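Local coordinates for prophage Lp1 protein 11 (Lactobacillus plantarum WCFS1, PDB 3B7H) that probably binds DNA as a small helix-turn-helix regulator of the Cro/C1 type encoded by a prophage, at residues Glu10-Leu15 against Leu21-Val26. Numbering follows the deposited sequence.
Sequences EHLMEL and LTINRV
Ile23 meets Met13 and Leu12 through apolar carbon atoms, mostly methyl and methine groups, and no hydrogen bond passes between 10-15 and 21-26. The methyl CE of Met13 lies 3.6 Å from CB of Ile23 and 4.1 Å from its CG2, so it rests on the branch point of the isoleucine. The thioether chain gets there by bending twice, at chi2 (56°) and again at chi3 (40°), which folds its end toward helix 23-30 although its CB does not point there. A looser touch joins the other branch of Ile23, with CD1 4.2 Å from CD2 of Leu12. Both side chains of helix 4-18 cross that of Ile23 at about a right angle, and the isoleucine offers its CB and CG2 to Met13 and the end of its longer arm, CD1, to Leu12.

The two helices are the first pair of the five-helix Cro/C1-type fold, in which helices 23-30 and 34-41 probably form the helix-turn-helix, with 34-41 as the likely recognition helix. Met40 of helix 34-41 touches both Leu12 and Ile23, and Met13 meets Phe41 there; the buried Leu12 also packs on Val56 and Leu60 of helix 50-60.

Thr22 is the N-cap of helix 23-30: OG1 accepts from Arg25 N at 3.2 Å with an N-H...O angle of 154°, while its carbonyl O takes Val26 N at 3.0 Å. The CB of Thr22 points away from helix 4-18, whereas that of Ile23, the next residue, points toward it.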
loop_
_atom_site.group_PDB
_atom_site.type_symbol
_atom_site.label_atom_id
_atom_site.label_comp_id
_atom_site.label_asym_id
_atom_site.label_seq_id
_atom_site.Cartn_x
_atom_site.Cartn_y
_atom_site.Cartn_z
ATOM N N GLU A 10 8.968 -6.996 -6.555
ATOM C CA GLU A 10 9.100 -7.736 -7.798
ATOM C C GLU A 10 8.219 -7.139 -8.889
ATOM O O GLU A 10 8.634 -7.049 -10.048
ATOM C CB GLU A 10 8.795 -9.222 -7.612
ATOM C CG GLU A 10 9.938 -9.914 -6.920
ATOM C CD GLU A 10 9.680 -11.380 -6.524
ATOM O OE1 GLU A 10 8.726 -12.000 -7.059
ATOM O OE2 GLU A 10 10.478 -11.888 -5.667
ATOM N N HIS A 11 7.015 -6.710 -8.535
ATOM C CA HIS A 11 6.127 -6.109 -9.531
ATOM C C HIS A 11 6.704 -4.792 -10.020
ATOM O O HIS A 11 6.709 -4.483 -11.221
ATOM C CB HIS A 11 4.731 -5.860 -8.935
ATOM C CG HIS A 11 3.731 -5.425 -9.946
ATOM N ND1 HIS A 11 3.418 -6.189 -11.046
ATOM C CD2 HIS A 11 3.000 -4.295 -10.049
ATOM C CE1 HIS A 11 2.521 -5.553 -11.774
ATOM N NE2 HIS A 11 2.245 -4.406 -11.184
ATOM N N LEU A 12 7.164 -4.013 -9.065
ATOM C CA LEU A 12 7.779 -2.747 -9.349
ATOM C C LEU A 12 8.971 -2.917 -10.290
ATOM O O LEU A 12 9.077 -2.203 -11.278
ATOM C CB LEU A 12 8.174 -2.062 -8.055
ATOM C CG LEU A 12 9.030 -0.830 -8.303
ATOM C CD1 LEU A 12 8.271 0.193 -9.147
ATOM C CD2 LEU A 12 9.422 -0.271 -6.978
ATOM N N MET A 13 9.832 -3.891 -10.033
ATOM C CA MET A 13 10.952 -4.149 -10.915
ATOM C C MET A 13 10.490 -4.559 -12.311
ATOM O O MET A 13 11.077 -4.137 -13.286
ATOM C CB MET A 13 11.877 -5.221 -10.301
ATOM C CG MET A 13 13.164 -5.492 -11.079
ATOM S SD MET A 13 14.198 -4.040 -11.357
ATOM C CE MET A 13 14.026 -3.266 -9.811
ATOM N N GLU A 14 9.436 -5.349 -12.428
ATOM C CA GLU A 14 8.889 -5.651 -13.741
ATOM C C GLU A 14 8.448 -4.411 -14.495
ATOM O O GLU A 14 8.714 -4.289 -15.673
ATOM C CB GLU A 14 7.667 -6.525 -13.653
ATOM C CG GLU A 14 7.850 -7.947 -13.173
ATOM C CD GLU A 14 6.489 -8.698 -13.088
ATOM O OE1 GLU A 14 5.434 -8.038 -13.377
ATOM O OE2 GLU A 14 6.485 -9.938 -12.773
ATOM N N LEU A 15 7.724 -3.524 -13.829
ATOM C CA LEU A 15 7.261 -2.289 -14.455
ATOM C C LEU A 15 8.383 -1.325 -14.831
ATOM O O LEU A 15 8.329 -0.701 -15.890
ATOM C CB LEU A 15 6.264 -1.548 -13.568
ATOM C CG LEU A 15 4.926 -2.203 -13.239
ATOM C CD1 LEU A 15 4.133 -1.296 -12.307
ATOM C CD2 LEU A 15 4.136 -2.538 -14.490
ATOM N N LEU A 21 13.811 1.681 -17.625
ATOM C CA LEU A 21 14.406 2.435 -16.522
ATOM C C LEU A 21 15.219 1.457 -15.674
ATOM O O LEU A 21 15.222 0.250 -15.905
ATOM C CB LEU A 21 13.311 3.085 -15.660
ATOM C CG LEU A 21 12.480 4.199 -16.299
ATOM C CD1 LEU A 21 11.165 4.400 -15.596
ATOM C CD2 LEU A 21 13.273 5.480 -16.297
ATOM N N THR A 22 15.898 1.986 -14.679
ATOM C CA THR A 22 16.531 1.158 -13.675
ATOM C C THR A 22 15.962 1.588 -12.324
ATOM O O THR A 22 15.444 2.695 -12.196
ATOM C CB THR A 22 18.073 1.310 -13.700
ATOM O OG1 THR A 22 18.439 2.683 -13.504
ATOM C CG2 THR A 22 18.651 0.818 -15.018
ATOM N N ILE A 23 16.040 0.714 -11.328
ATOM C CA ILE A 23 15.560 1.058 -10.003
ATOM C C ILE A 23 16.278 2.293 -9.462
ATOM O O ILE A 23 15.674 3.129 -8.806
ATOM C CB ILE A 23 15.636 -0.146 -9.013
ATOM C CG1 ILE A 23 14.993 0.232 -7.663
ATOM C CG2 ILE A 23 17.073 -0.646 -8.813
ATOM C CD1 ILE A 23 13.472 0.368 -7.698
ATOM N N ASN A 24 17.560 2.429 -9.769
ATOM C CA ASN A 24 18.342 3.568 -9.321
ATOM C C ASN A 24 17.884 4.864 -9.969
ATOM O O ASN A 24 17.815 5.905 -9.324
ATOM C CB ASN A 24 19.821 3.309 -9.644
ATOM C CG ASN A 24 20.736 4.412 -9.178
ATOM O OD1 ASN A 24 21.283 5.175 -9.990
ATOM N ND2 ASN A 24 20.946 4.480 -7.877
ATOM N N ARG A 25 17.582 4.803 -11.256
ATOM C CA ARG A 25 17.060 5.960 -11.962
ATOM C C ARG A 25 15.689 6.406 -11.403
ATOM O O ARG A 25 15.436 7.596 -11.208
ATOM C CB ARG A 25 16.951 5.628 -13.445
ATOM C CG ARG A 25 16.508 6.771 -14.329
ATOM C CD ARG A 25 17.241 8.078 -14.023
ATOM N NE ARG A 25 16.863 9.138 -14.967
ATOM C CZ ARG A 25 17.142 10.438 -14.813
ATOM N NH1 ARG A 25 17.813 10.879 -13.741
ATOM N NH2 ARG A 25 16.746 11.309 -15.739
ATOM N N VAL A 26 14.823 5.429 -11.140
ATOM C CA VAL A 26 13.507 5.687 -10.574
ATOM C C VAL A 26 13.696 6.280 -9.192
ATOM O O VAL A 26 13.078 7.259 -8.852
ATOM C CB VAL A 26 12.674 4.404 -10.524
ATOM C CG1 VAL A 26 11.420 4.587 -9.689
ATOM C CG2 VAL A 26 12.316 3.978 -11.933
#